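Side-chain contacts in flap endonuclease 1 (PDB 3ORY), which probably cleaves 5' single-stranded flaps from branched DNA during replication and repair: residues Y77-I82 with I87-V92; I38-Y43 with N201-G206; T249-D254 with K295-P300; G272-I277 with V288-I293; V231-T236 with K263-V268. One frame throughout, in Å; residues are numbered along the deposited sequence.

Contact 1 of 5, residues Y77-I82 with I87-V92; sequences YRTINI and IKPVYV
The Tyr91 hydroxyl donates to Thr79 OG1, with Tyr91 OH 2.8 Å from Thr79 OG1, and the two side chains approach from opposite directions. Thr79 OG1 lies at the edge of the Tyr91 ring, close to its plane. Nearer the helix C-terminus, Ile82 CG2 meets Ile87 CG2 at 3.5 Å. Ile82 CG2 also lies 4.0 Å from Pro89 CB. With chi1 at -74° that methyl stands anti to the Ile82 nitrogen. Ile87 N also donates to Ile82 O at 3.2 Å. Helix 70-84 and strand 88-93 close a beta-alpha-beta crossover from the parallel neighbour strand 37-41, the axes of segments 77-82 and 88-92 lying 8.9 Å apart at 143°. A phenylalanine in place of Tyr91 would probably leave Thr79 OG1 without this donor and the ring freer to shift. Thr79 OG1 itself also bonds to Leu75 O one turn earlier. Behind the pair, Leu153 of helix 143-156 packs on Tyr91 and Met156 on Thr79, while Ile40 backs Pro89.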
# COMPACT_ATOMS: atom_id res chain seq x y z
N TYR A 77 12.32 3.84 -9.10
CA TYR A 77 12.08 3.12 -10.35
C TYR A 77 10.60 2.92 -10.67
O TYR A 77 10.20 3.03 -11.83
CB TYR A 77 12.84 1.78 -10.38
CG TYR A 77 14.34 1.99 -10.49
CD1 TYR A 77 14.91 2.50 -11.66
CD2 TYR A 77 15.19 1.66 -9.43
CE1 TYR A 77 16.29 2.70 -11.77
CE2 TYR A 77 16.58 1.84 -9.54
CZ TYR A 77 17.12 2.37 -10.70
OH TYR A 77 18.48 2.56 -10.81
N ARG A 78 9.78 2.65 -9.65
CA ARG A 78 8.35 2.46 -9.86
C ARG A 78 7.67 3.77 -10.24
O ARG A 78 6.80 3.78 -11.12
CB ARG A 78 7.68 1.85 -8.63
CG ARG A 78 6.16 1.72 -8.71
CD ARG A 78 5.72 0.80 -9.85
NE ARG A 78 6.36 -0.52 -9.78
CZ ARG A 78 5.87 -1.62 -10.36
NH1 ARG A 78 4.74 -1.57 -11.04
NH2 ARG A 78 6.52 -2.77 -10.25
N THR A 79 8.06 4.87 -9.60
CA THR A 79 7.48 6.18 -9.92
C THR A 79 7.80 6.58 -11.36
O THR A 79 6.94 7.11 -12.06
CB THR A 79 7.90 7.28 -8.94
OG1 THR A 79 7.51 6.91 -7.61
CG2 THR A 79 7.23 8.61 -9.29
N ILE A 80 9.04 6.32 -11.78
CA ILE A 80 9.46 6.53 -13.17
C ILE A 80 8.56 5.76 -14.12
O ILE A 80 8.05 6.33 -15.09
CB ILE A 80 10.94 6.16 -13.41
CG1 ILE A 80 11.84 7.16 -12.69
CG2 ILE A 80 11.29 6.16 -14.92
CD1 ILE A 80 13.32 6.83 -12.79
N ASN A 81 8.34 4.47 -13.84
CA ASN A 81 7.48 3.61 -14.67
C ASN A 81 6.06 4.13 -14.78
O ASN A 81 5.46 4.09 -15.86
CB ASN A 81 7.42 2.20 -14.12
CG ASN A 81 8.68 1.42 -14.34
OD1 ASN A 81 9.30 1.48 -15.43
ND2 ASN A 81 9.06 0.66 -13.32
N ILE A 82 5.54 4.60 -13.66
CA ILE A 82 4.18 5.13 -13.57
C ILE A 82 4.05 6.37 -14.46
O ILE A 82 3.13 6.47 -15.26
CB ILE A 82 3.82 5.41 -12.08
CG1 ILE A 82 3.57 4.09 -11.36
CG2 ILE A 82 2.61 6.30 -11.96
CD1 ILE A 82 3.39 4.24 -9.85
N ILE A 87 0.67 8.16 -16.30
CA ILE A 87 -0.04 8.41 -15.05
C ILE A 87 0.57 9.62 -14.34
O ILE A 87 1.79 9.80 -14.35
CB ILE A 87 -0.05 7.15 -14.13
CG1 ILE A 87 -0.90 6.03 -14.77
CG2 ILE A 87 -0.59 7.48 -12.75
CD1 ILE A 87 -0.55 4.64 -14.26
N LYS A 88 -0.28 10.45 -13.75
CA LYS A 88 0.18 11.59 -12.96
C LYS A 88 0.10 11.24 -11.48
O LYS A 88 -0.96 11.35 -10.87
CB LYS A 88 -0.64 12.84 -13.31
CG LYS A 88 -0.53 13.23 -14.79
CD LYS A 88 -1.28 14.51 -15.10
CE LYS A 88 -0.99 14.95 -16.53
NZ LYS A 88 -1.97 15.95 -17.01
N PRO A 89 1.23 10.79 -10.89
CA PRO A 89 1.14 10.32 -9.52
C PRO A 89 1.32 11.43 -8.48
O PRO A 89 2.06 12.39 -8.70
CB PRO A 89 2.30 9.32 -9.43
CG PRO A 89 3.35 9.86 -10.38
CD PRO A 89 2.61 10.71 -11.42
N VAL A 90 0.62 11.27 -7.36
CA VAL A 90 0.82 12.10 -6.19
C VAL A 90 0.76 11.16 -4.98
O VAL A 90 -0.11 10.29 -4.89
CB VAL A 90 -0.24 13.25 -6.08
CG1 VAL A 90 -1.67 12.73 -6.26
CG2 VAL A 90 -0.09 14.03 -4.76
N TYR A 91 1.72 11.31 -4.07
CA TYR A 91 1.76 10.48 -2.88
C TYR A 91 1.09 11.21 -1.73
O TYR A 91 1.00 12.43 -1.74
CB TYR A 91 3.21 10.10 -2.53
CG TYR A 91 3.77 9.05 -3.47
CD1 TYR A 91 3.73 7.69 -3.13
CD2 TYR A 91 4.32 9.41 -4.70
CE1 TYR A 91 4.25 6.72 -4.00
CE2 TYR A 91 4.83 8.45 -5.56
CZ TYR A 91 4.79 7.11 -5.21
OH TYR A 91 5.30 6.19 -6.08
N VAL A 92 0.58 10.45 -0.76
CA VAL A 92 0.02 11.05 0.44
C VAL A 92 0.64 10.38 1.66
O VAL A 92 0.67 9.15 1.75
CB VAL A 92 -1.53 11.00 0.47
CG1 VAL A 92 -2.06 9.58 0.27
CG2 VAL A 92 -2.08 11.65 1.76

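Contact 2 of 5, residues I38-Y43 with N201-G206; sequences IVIDGY and NLTISG
Leu202 turns CG anti to its own nitrogen (chi1 -160°), which carries CD2 to the pair of isoleucines on strand 37-41. Ile38, with chi1 at -58°, holds CG2 on the side where that methyl arrives, and Ile38 CG2 lies 3.8 Å from Leu202 CD2. The same methyl reaches the far end of the next isoleucine, Ile40 CD1 being 4.3 Å from Leu202 CD2, so one branch of the leucine serves two strand residues. Beside it Thr203 offers its methyl rather than its hydroxyl: Thr203 CG2 stands 4.2 Å from Ile40 CG2. These are ordinary van der Waals separations, and with only 128 Å² buried the contact is small, wholly apolar, and made by four buried residues. Ile38 and Ile40 alternate with Val39, whose side chain lies on the other face of the strand. The loop is curled at this point, Ile204 N bonding back to Asn201 O at 3.1 Å, and Arg78 bonds to Ser205 O and, weakly, to Leu202 O. The contact thus joins a central parallel strand of the alpha/beta nuclease domain to the connection between strands 197-200 and 206-209. Ala182 and Ala184 of strand 182-184 flank Ile38, Pro89 and Tyr91 of strand 88-93 flank Ile40, and helix 42-52 covers Thr203 through Ala45, Gln48 and Phe49.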
# COMPACT_ATOMS: atom_id res chain seq x y z
N ILE A 38 -3.39 9.75 -9.96
CA ILE A 38 -3.55 8.66 -9.00
C ILE A 38 -2.91 9.06 -7.69
O ILE A 38 -1.73 9.45 -7.66
CB ILE A 38 -2.94 7.32 -9.52
CG1 ILE A 38 -3.57 6.90 -10.86
CG2 ILE A 38 -3.06 6.20 -8.48
CD1 ILE A 38 -5.04 6.60 -10.80
N VAL A 39 -3.68 9.00 -6.60
CA VAL A 39 -3.14 9.34 -5.30
C VAL A 39 -2.68 8.08 -4.56
O VAL A 39 -3.48 7.22 -4.20
CB VAL A 39 -4.07 10.27 -4.47
CG1 VAL A 39 -5.44 9.66 -4.25
CG2 VAL A 39 -3.42 10.67 -3.14
N ILE A 40 -1.37 7.98 -4.34
CA ILE A 40 -0.76 6.76 -3.84
C ILE A 40 -0.45 6.88 -2.36
O ILE A 40 0.30 7.77 -1.93
CB ILE A 40 0.55 6.43 -4.61
CG1 ILE A 40 0.27 6.40 -6.12
CG2 ILE A 40 1.16 5.10 -4.11
CD1 ILE A 40 1.55 6.48 -7.00
N ASP A 41 -1.03 5.98 -1.56
CA ASP A 41 -0.74 6.01 -0.14
C ASP A 41 0.75 5.75 0.06
O ASP A 41 1.29 4.76 -0.45
CB ASP A 41 -1.58 5.01 0.63
CG ASP A 41 -1.35 5.11 2.12
OD1 ASP A 41 -1.98 5.99 2.76
OD2 ASP A 41 -0.53 4.34 2.64
N GLY A 42 1.39 6.68 0.76
CA GLY A 42 2.84 6.70 0.92
C GLY A 42 3.38 5.52 1.71
O GLY A 42 4.23 4.79 1.22
N TYR A 43 2.89 5.31 2.93
CA TYR A 43 3.40 4.23 3.79
C TYR A 43 3.18 2.87 3.14
O TYR A 43 4.08 2.03 3.18
CB TYR A 43 2.77 4.28 5.21
CG TYR A 43 3.24 5.42 6.09
CD1 TYR A 43 3.99 6.48 5.57
CD2 TYR A 43 2.89 5.47 7.44
CE1 TYR A 43 4.40 7.54 6.38
CE2 TYR A 43 3.30 6.53 8.26
CZ TYR A 43 4.05 7.56 7.72
OH TYR A 43 4.45 8.62 8.51
N ASN A 201 -2.30 -2.98 -6.83
CA ASN A 201 -1.15 -3.57 -7.55
C ASN A 201 -0.27 -2.58 -8.32
O ASN A 201 0.69 -2.98 -8.98
CB ASN A 201 -1.57 -4.73 -8.47
CG ASN A 201 -2.31 -5.83 -7.73
OD1 ASN A 201 -3.17 -6.52 -8.31
ND2 ASN A 201 -1.98 -6.03 -6.47
N LEU A 202 -0.60 -1.30 -8.25
CA LEU A 202 0.14 -0.28 -8.99
C LEU A 202 1.61 -0.22 -8.59
O LEU A 202 2.47 0.07 -9.41
CB LEU A 202 -0.52 1.09 -8.84
CG LEU A 202 -0.18 2.15 -9.88
CD1 LEU A 202 -0.95 1.95 -11.20
CD2 LEU A 202 -0.47 3.53 -9.30
N THR A 203 1.91 -0.52 -7.33
CA THR A 203 3.30 -0.45 -6.85
C THR A 203 4.07 -1.74 -7.10
O THR A 203 5.28 -1.78 -6.89
CB THR A 203 3.37 -0.09 -5.35
OG1 THR A 203 2.64 -1.07 -4.60
CG2 THR A 203 2.78 1.30 -5.10
N ILE A 204 3.38 -2.79 -7.54
CA ILE A 204 3.99 -4.11 -7.68
C ILE A 204 3.68 -4.83 -9.00
O ILE A 204 4.00 -6.01 -9.14
CB ILE A 204 3.61 -5.07 -6.50
CG1 ILE A 204 2.08 -5.28 -6.43
CG2 ILE A 204 4.20 -4.58 -5.17
CD1 ILE A 204 1.63 -6.52 -5.61
N SER A 205 3.05 -4.13 -9.95
CA SER A 205 2.62 -4.77 -11.20
C SER A 205 3.79 -5.18 -12.09
O SER A 205 4.91 -4.68 -11.93
CB SER A 205 1.62 -3.89 -11.97
OG SER A 205 2.17 -2.63 -12.30
N GLY A 206 3.53 -6.11 -13.01
CA GLY A 206 4.56 -6.63 -13.90
C GLY A 206 4.75 -8.13 -13.75
O GLY A 206 3.88 -8.83 -13.22

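Contact 3 of 5, residues T249-D254 with K295-P300; sequences TDYNPD and KYFLQP
The hydroxyl of Tyr251 is poised over one face of the Tyr296 ring, Tyr251 OH lying 3.4 Å from Tyr296 CE2, while both tyrosine hydroxyls bond to the carboxylate of Glu166. The rings form an offset edge-to-face pair, the edge of Tyr251 toward the face of Tyr296, with centroids 5.5 Å apart and planes at 64°. Tyr251 sits in a type I beta turn from Thr249 to Asn252, with an ST turn at its start, and this loop after helix 237-247 meets the C-terminal end of helix 290-298. Tyr296 keeps CG anti to its nitrogen (chi1 177°), which swings the ring toward the loop; Pro300 CA lies over the other face of the ring, toward its rim. Next to this pair Thr249 CG2 touches Phe297 CZ at 3.8 Å, approaching the ring obliquely, and Phe297 also stacks with Phe193. The threonine hydroxyl works inside the ST turn: Tyr251 N donates to Thr249 OG1 at 3.1 Å. With a valine at Thr249 the hydroxyl is gone, and Tyr251 N would probably lose this acceptor and Asn252 OD1 one of its donors, leaving the turn less firmly fixed. Asn252 OD1 is gripped twice, by Thr249 N at 3.0 Å from above the carbonyl plane and by Thr249 OG1 at 2.7 Å, nearly in line with the carbonyl at 161°.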
# COMPACT_ATOMS: atom_id res chain seq x y z
N THR A 249 -8.50 -2.33 13.03
CA THR A 249 -8.06 -1.01 12.54
C THR A 249 -6.99 -0.44 13.47
O THR A 249 -6.64 -1.08 14.46
CB THR A 249 -9.25 -0.02 12.50
OG1 THR A 249 -9.65 0.28 13.84
CG2 THR A 249 -10.45 -0.62 11.74
N ASP A 250 -6.49 0.76 13.17
CA ASP A 250 -5.57 1.44 14.10
C ASP A 250 -6.16 1.57 15.50
O ASP A 250 -5.42 1.61 16.48
CB ASP A 250 -5.23 2.85 13.59
CG ASP A 250 -4.17 2.85 12.51
OD1 ASP A 250 -3.31 1.93 12.47
OD2 ASP A 250 -4.18 3.81 11.70
N TYR A 251 -7.48 1.64 15.58
CA TYR A 251 -8.17 1.85 16.86
C TYR A 251 -8.46 0.55 17.62
O TYR A 251 -8.94 0.57 18.75
CB TYR A 251 -9.46 2.66 16.63
CG TYR A 251 -9.14 3.95 15.92
CD1 TYR A 251 -8.57 5.02 16.61
CD2 TYR A 251 -9.32 4.06 14.54
CE1 TYR A 251 -8.22 6.20 15.95
CE2 TYR A 251 -8.99 5.24 13.87
CZ TYR A 251 -8.44 6.30 14.58
OH TYR A 251 -8.11 7.45 13.93
N ASN A 252 -8.18 -0.58 16.97
CA ASN A 252 -8.35 -1.92 17.56
C ASN A 252 -7.52 -2.90 16.72
O ASN A 252 -8.08 -3.71 15.99
CB ASN A 252 -9.84 -2.33 17.67
CG ASN A 252 -10.51 -2.62 16.32
OD1 ASN A 252 -10.38 -1.85 15.34
ND2 ASN A 252 -11.25 -3.74 16.26
N PRO A 253 -6.18 -2.80 16.80
CA PRO A 253 -5.27 -3.45 15.83
C PRO A 253 -5.36 -4.98 15.73
O PRO A 253 -5.06 -5.54 14.67
CB PRO A 253 -3.87 -3.02 16.28
CG PRO A 253 -4.02 -2.18 17.49
CD PRO A 253 -5.47 -1.97 17.80
N ASP A 254 -5.79 -5.64 16.80
CA ASP A 254 -5.91 -7.10 16.79
C ASP A 254 -7.24 -7.61 16.21
O ASP A 254 -7.38 -8.81 15.94
CB ASP A 254 -5.70 -7.66 18.19
CG ASP A 254 -4.32 -7.36 18.73
OD1 ASP A 254 -3.35 -7.35 17.93
OD2 ASP A 254 -4.19 -7.14 19.95
N LYS A 295 -18.14 5.69 13.18
CA LYS A 295 -18.46 7.11 12.91
C LYS A 295 -17.23 7.90 12.50
O LYS A 295 -17.34 8.86 11.71
CB LYS A 295 -19.16 7.76 14.11
CG LYS A 295 -20.54 7.17 14.41
CD LYS A 295 -21.22 7.92 15.57
CE LYS A 295 -22.63 7.38 15.84
NZ LYS A 295 -23.46 7.37 14.61
N TYR A 296 -16.07 7.54 13.04
CA TYR A 296 -14.83 8.18 12.62
C TYR A 296 -14.51 7.85 11.15
O TYR A 296 -14.21 8.74 10.36
CB TYR A 296 -13.63 7.81 13.51
CG TYR A 296 -12.38 8.46 12.97
CD1 TYR A 296 -12.14 9.81 13.20
CD2 TYR A 296 -11.50 7.75 12.15
CE1 TYR A 296 -11.01 10.44 12.66
CE2 TYR A 296 -10.38 8.37 11.60
CZ TYR A 296 -10.14 9.71 11.87
OH TYR A 296 -9.05 10.36 11.32
N PHE A 297 -14.59 6.56 10.80
CA PHE A 297 -14.39 6.16 9.39
C PHE A 297 -15.33 6.90 8.44
O PHE A 297 -14.94 7.25 7.32
CB PHE A 297 -14.52 4.64 9.22
CG PHE A 297 -13.20 3.90 9.42
CD1 PHE A 297 -12.50 3.42 8.32
CD2 PHE A 297 -12.67 3.71 10.68
CE1 PHE A 297 -11.27 2.75 8.48
CE2 PHE A 297 -11.44 3.03 10.86
CZ PHE A 297 -10.75 2.55 9.75
N LEU A 298 -16.55 7.17 8.89
CA LEU A 298 -17.51 7.94 8.08
C LEU A 298 -17.10 9.40 7.92
O LEU A 298 -17.38 10.00 6.91
CB LEU A 298 -18.93 7.87 8.67
CG LEU A 298 -19.68 6.53 8.57
CD1 LEU A 298 -20.94 6.57 9.43
CD2 LEU A 298 -20.01 6.22 7.12
N GLN A 299 -16.46 9.98 8.94
CA GLN A 299 -16.04 11.38 8.88
C GLN A 299 -14.64 11.54 9.45
O GLN A 299 -14.47 12.07 10.55
CB GLN A 299 -17.01 12.28 9.65
CG GLN A 299 -18.43 12.21 9.13
CD GLN A 299 -19.24 13.40 9.53
OE1 GLN A 299 -19.17 14.45 8.88
NE2 GLN A 299 -20.03 13.26 10.59
N PRO A 300 -13.62 11.05 8.71
CA PRO A 300 -12.25 11.04 9.23
C PRO A 300 -11.62 12.43 9.17
O PRO A 300 -12.16 13.33 8.52
CB PRO A 300 -11.52 10.09 8.27
CG PRO A 300 -12.26 10.23 6.99
CD PRO A 300 -13.70 10.45 7.36

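Contact 4 of 5, residues G272-I277 with V288-I293; sequences GGIEKI and VDVIAI. With PO4 (phosphate ion), chain D.
The carboxylate of Glu275 has a methyl over it: Val290 CG2 stands above its plane, 3.4 Å from Glu275 OE1. Ile291 CG1 also comes to the same oxygen, 3.6 Å from Glu275 OE1. The second flat group, the Asp289 carboxylate, N-caps helix 290-298, Ala292 N meeting Asp289 OD1 at 3.2 Å from 63° above the carboxylate plane. The loop that meets this helix start is a type I beta turn from Ile274 to Ile277. Glu275 gets there by bending at chi2 (-54°), which folds the acid across the first turn of the helix instead of letting it extend. Deeper in, Ile274 CG2 packs on Val290 CG2 at 4.0 Å, and both residues rest on Ile245 of helix 237-247. A water adds a polar link, donating to Asp289 OD1, accepting from Ile291 N, and reaching Glu275 OE1 only weakly. Between loop and helix sits a phosphate ion, probably from the crystallisation liquor and also bonded by Lys294 NZ. Its O4 is held by two successive backbone amides, from Ile274 N at 2.9 Å and from Glu275 N, the latter nearly straight at 177°.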
# COMPACT_ATOMS: atom_id res chain seq x y z
N GLY A 272 -26.90 -7.33 10.77
CA GLY A 272 -27.09 -5.94 10.37
C GLY A 272 -26.12 -4.98 11.05
O GLY A 272 -26.47 -3.85 11.35
N GLY A 273 -24.89 -5.43 11.26
CA GLY A 273 -23.89 -4.60 11.94
C GLY A 273 -23.14 -5.41 12.97
O GLY A 273 -23.15 -6.64 12.93
N ILE A 274 -22.50 -4.72 13.91
CA ILE A 274 -21.71 -5.39 14.93
C ILE A 274 -22.46 -5.54 16.25
O ILE A 274 -22.34 -6.58 16.91
CB ILE A 274 -20.35 -4.66 15.17
CG1 ILE A 274 -19.43 -4.86 13.97
CG2 ILE A 274 -19.66 -5.18 16.42
CD1 ILE A 274 -18.15 -4.00 14.01
N GLU A 275 -23.22 -4.52 16.64
CA GLU A 275 -23.78 -4.46 18.01
C GLU A 275 -24.75 -5.59 18.36
O GLU A 275 -24.90 -5.94 19.53
CB GLU A 275 -24.40 -3.08 18.31
CG GLU A 275 -23.37 -1.95 18.55
CD GLU A 275 -22.32 -2.25 19.64
OE1 GLU A 275 -21.59 -1.31 20.04
OE2 GLU A 275 -22.20 -3.40 20.10
N LYS A 276 -25.39 -6.16 17.33
CA LYS A 276 -26.34 -7.26 17.50
C LYS A 276 -25.72 -8.66 17.38
O LYS A 276 -26.37 -9.65 17.73
CB LYS A 276 -27.49 -7.12 16.51
CG LYS A 276 -28.43 -5.97 16.81
CD LYS A 276 -29.46 -5.83 15.73
CE LYS A 276 -30.69 -5.11 16.26
NZ LYS A 276 -31.81 -5.24 15.29
N ILE A 277 -24.49 -8.74 16.86
CA ILE A 277 -23.77 -10.03 16.78
C ILE A 277 -23.75 -10.62 18.20
O ILE A 277 -23.39 -9.91 19.15
CB ILE A 277 -22.32 -9.87 16.22
CG1 ILE A 277 -22.35 -9.34 14.78
CG2 ILE A 277 -21.53 -11.20 16.27
CD1 ILE A 277 -20.96 -9.06 14.19
N VAL A 288 -13.66 -2.34 23.02
CA VAL A 288 -13.49 -1.49 21.85
C VAL A 288 -14.77 -0.68 21.63
O VAL A 288 -15.86 -1.25 21.68
CB VAL A 288 -13.21 -2.37 20.59
CG1 VAL A 288 -13.03 -1.53 19.36
CG2 VAL A 288 -11.98 -3.25 20.79
N ASP A 289 -14.66 0.62 21.38
CA ASP A 289 -15.84 1.46 21.09
C ASP A 289 -16.11 1.39 19.59
O ASP A 289 -15.73 2.30 18.84
CB ASP A 289 -15.62 2.90 21.56
CG ASP A 289 -16.89 3.74 21.53
OD1 ASP A 289 -17.88 3.37 20.86
OD2 ASP A 289 -16.89 4.80 22.18
N VAL A 290 -16.77 0.32 19.15
CA VAL A 290 -16.92 0.05 17.72
C VAL A 290 -17.79 1.08 17.01
O VAL A 290 -17.59 1.33 15.83
CB VAL A 290 -17.45 -1.39 17.43
CG1 VAL A 290 -16.47 -2.44 17.98
CG2 VAL A 290 -18.86 -1.60 18.00
N ILE A 291 -18.75 1.67 17.72
CA ILE A 291 -19.61 2.69 17.12
C ILE A 291 -18.83 3.97 16.84
O ILE A 291 -18.94 4.56 15.76
CB ILE A 291 -20.89 2.99 17.95
CG1 ILE A 291 -21.78 1.73 18.03
CG2 ILE A 291 -21.68 4.15 17.32
CD1 ILE A 291 -23.04 1.86 18.92
N ALA A 292 -18.02 4.39 17.80
CA ALA A 292 -17.18 5.58 17.61
C ALA A 292 -16.17 5.39 16.47
O ALA A 292 -15.91 6.33 15.70
CB ALA A 292 -16.45 5.94 18.92
N ILE A 293 -15.61 4.19 16.35
CA ILE A 293 -14.67 3.89 15.27
C ILE A 293 -15.37 3.97 13.91
O ILE A 293 -14.85 4.57 12.98
CB ILE A 293 -13.98 2.51 15.43
CG1 ILE A 293 -13.15 2.47 16.72
CG2 ILE A 293 -13.08 2.22 14.24
CD1 ILE A 293 -12.67 1.06 17.12
P PO4 D . -22.92 -1.06 14.69
O1 PO4 D . -21.69 -1.27 15.55
O2 PO4 D . -23.67 0.14 15.20
O3 PO4 D . -22.52 -0.81 13.27
O4 PO4 D . -23.75 -2.31 14.80
O HOH W 1 -19.49 1.26 20.66

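Contact 5 of 5, residues V231-T236 with K263-V268; sequences VQLGIT and KALQLV. With PO4 (phosphate ion), chain C.
Leu233 and Ile235 flank Gly234, whose positive phi of 68° ends helix 226-233 in a Schellman motif, and both face Leu265 on helix 261-271, with Leu233 CA 8.8 Å from Leu265 CA. That helix follows helix 237-247 in what is probably the helix-two-turn-helix element of the flap endonucleases, which in relatives grips the backbone of duplex DNA. Leu265 meets a different partner with each of its two methyl branches. Leu265 CD2 lies 4.1 Å from Leu233 CD2, and Leu265 CD1 lies at the same 4.1 Å from Ile235 CG2. Leu265 carries CG anti to its nitrogen (chi1 168°), pointing the fork of the side chain at Leu233 and Ile235; Ile235 crosses it at about a right angle. Ile235 takes chi1 62°, with CG1 between nitrogen and carbonyl carbon, leaving CG2 to make the touch. About 129 Å² is buried, and the atoms that touch across it are all aliphatic carbons. Ile243 of helix 237-247 packs on both Ile235 and Leu265 and so completes a small three-way cluster. The loop then passes into helix 237-247 with Thr236 as N-cap, OG1 bonding to Asn239 N. Near the start of helix 261-271 a phosphate, probably from the crystallisation liquor, is bonded by Lys262 N and Lys263 N, Lys263 N lying 3.3 Å from phosphate O2.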
# COMPACT_ATOMS: atom_id res chain seq x y z
N VAL A 231 -23.01 -2.55 -3.72
CA VAL A 231 -24.20 -3.14 -4.37
C VAL A 231 -24.02 -4.65 -4.58
O VAL A 231 -24.89 -5.43 -4.19
CB VAL A 231 -24.53 -2.46 -5.73
CG1 VAL A 231 -25.66 -3.21 -6.46
CG2 VAL A 231 -24.93 -0.99 -5.55
N GLN A 232 -22.89 -5.05 -5.18
CA GLN A 232 -22.62 -6.47 -5.46
C GLN A 232 -22.59 -7.30 -4.18
O GLN A 232 -23.10 -8.42 -4.15
CB GLN A 232 -21.30 -6.65 -6.22
CG GLN A 232 -21.35 -6.30 -7.69
CD GLN A 232 -22.45 -7.06 -8.42
OE1 GLN A 232 -22.54 -8.29 -8.35
NE2 GLN A 232 -23.30 -6.31 -9.13
N LEU A 233 -21.99 -6.75 -3.13
CA LEU A 233 -21.96 -7.43 -1.84
C LEU A 233 -23.29 -7.37 -1.09
O LEU A 233 -23.51 -8.11 -0.14
CB LEU A 233 -20.83 -6.88 -0.96
CG LEU A 233 -19.39 -7.32 -1.27
CD1 LEU A 233 -18.42 -6.72 -0.27
CD2 LEU A 233 -19.27 -8.83 -1.25
N GLY A 234 -24.17 -6.47 -1.53
CA GLY A 234 -25.47 -6.27 -0.88
C GLY A 234 -25.35 -5.67 0.52
O GLY A 234 -26.11 -6.03 1.42
N ILE A 235 -24.37 -4.77 0.69
CA ILE A 235 -24.10 -4.15 2.00
C ILE A 235 -24.04 -2.62 1.89
O ILE A 235 -23.83 -2.07 0.82
CB ILE A 235 -22.78 -4.67 2.64
CG1 ILE A 235 -21.56 -4.35 1.76
CG2 ILE A 235 -22.85 -6.18 2.93
CD1 ILE A 235 -20.22 -4.67 2.42
N THR A 236 -24.24 -1.95 3.02
CA THR A 236 -24.10 -0.50 3.11
C THR A 236 -22.64 -0.16 3.38
O THR A 236 -21.84 -1.04 3.73
CB THR A 236 -24.94 0.07 4.27
OG1 THR A 236 -24.45 -0.47 5.50
CG2 THR A 236 -26.44 -0.29 4.09
N LYS A 263 -15.88 -14.52 7.05
CA LYS A 263 -16.70 -14.65 8.25
C LYS A 263 -17.23 -13.30 8.70
O LYS A 263 -18.41 -13.18 9.04
CB LYS A 263 -15.91 -15.32 9.38
CG LYS A 263 -16.70 -15.54 10.69
CD LYS A 263 -17.89 -16.50 10.54
CE LYS A 263 -18.13 -17.25 11.86
NZ LYS A 263 -19.37 -18.09 11.85
N ALA A 264 -16.36 -12.29 8.70
CA ALA A 264 -16.76 -10.92 9.05
C ALA A 264 -17.92 -10.47 8.15
O ALA A 264 -18.88 -9.89 8.63
CB ALA A 264 -15.57 -9.95 8.95
N LEU A 265 -17.82 -10.74 6.85
CA LEU A 265 -18.87 -10.34 5.89
C LEU A 265 -20.18 -11.05 6.19
O LEU A 265 -21.26 -10.45 6.16
CB LEU A 265 -18.43 -10.64 4.45
CG LEU A 265 -19.52 -10.55 3.38
CD1 LEU A 265 -19.99 -9.10 3.16
CD2 LEU A 265 -19.05 -11.17 2.06
N GLN A 266 -20.07 -12.34 6.49
CA GLN A 266 -21.23 -13.17 6.82
C GLN A 266 -21.91 -12.63 8.08
O GLN A 266 -23.13 -12.46 8.10
CB GLN A 266 -20.77 -14.62 7.02
CG GLN A 266 -21.71 -15.67 6.47
CD GLN A 266 -21.12 -17.07 6.55
OE1 GLN A 266 -20.29 -17.35 7.42
NE2 GLN A 266 -21.54 -17.95 5.66
N LEU A 267 -21.11 -12.31 9.11
CA LEU A 267 -21.65 -11.85 10.39
C LEU A 267 -22.37 -10.50 10.33
O LEU A 267 -23.45 -10.32 10.91
CB LEU A 267 -20.55 -11.79 11.46
CG LEU A 267 -19.96 -13.12 11.94
CD1 LEU A 267 -18.84 -12.88 12.95
CD2 LEU A 267 -21.04 -14.05 12.52
N VAL A 268 -21.74 -9.54 9.66
CA VAL A 268 -22.31 -8.20 9.54
C VAL A 268 -23.64 -8.26 8.78
O VAL A 268 -24.60 -7.59 9.15
CB VAL A 268 -21.31 -7.22 8.89
CG1 VAL A 268 -22.00 -5.94 8.48
CG2 VAL A 268 -20.16 -6.92 9.87
P PO4 C . -11.80 -16.11 5.90
O1 PO4 C . -10.48 -16.00 6.64
O2 PO4 C . -12.94 -15.98 6.88
O3 PO4 C . -11.87 -15.05 4.83
O4 PO4 C . -11.88 -17.46 5.22

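Contacts 1 and 2 lie in the core beside the sheet, with centres 8 Å apart: strands 88-93 and 37-41 are neighbours in it, and Arg78 of contact 1 reaches the loop of contact 2. Contact 5 is also buried but lies far from the chain's centre, and contacts 3 and 4 are partly exposed. Contacts 3 and 4 share helix 290-298 and touch through Ile293, which lies against Tyr251; Gly273 N of contact 4 probably bonds to Val268 O of contact 5. Contacts 2 and 5 meet through aliphatic carbons alone, contact 1 adds a tyrosine-threonine hydrogen bond, contact 3 a pair of tyrosine rings, contact 4 a carboxylate. The outermost, contacts 4 and 5, have phosphate ions at backbone amides.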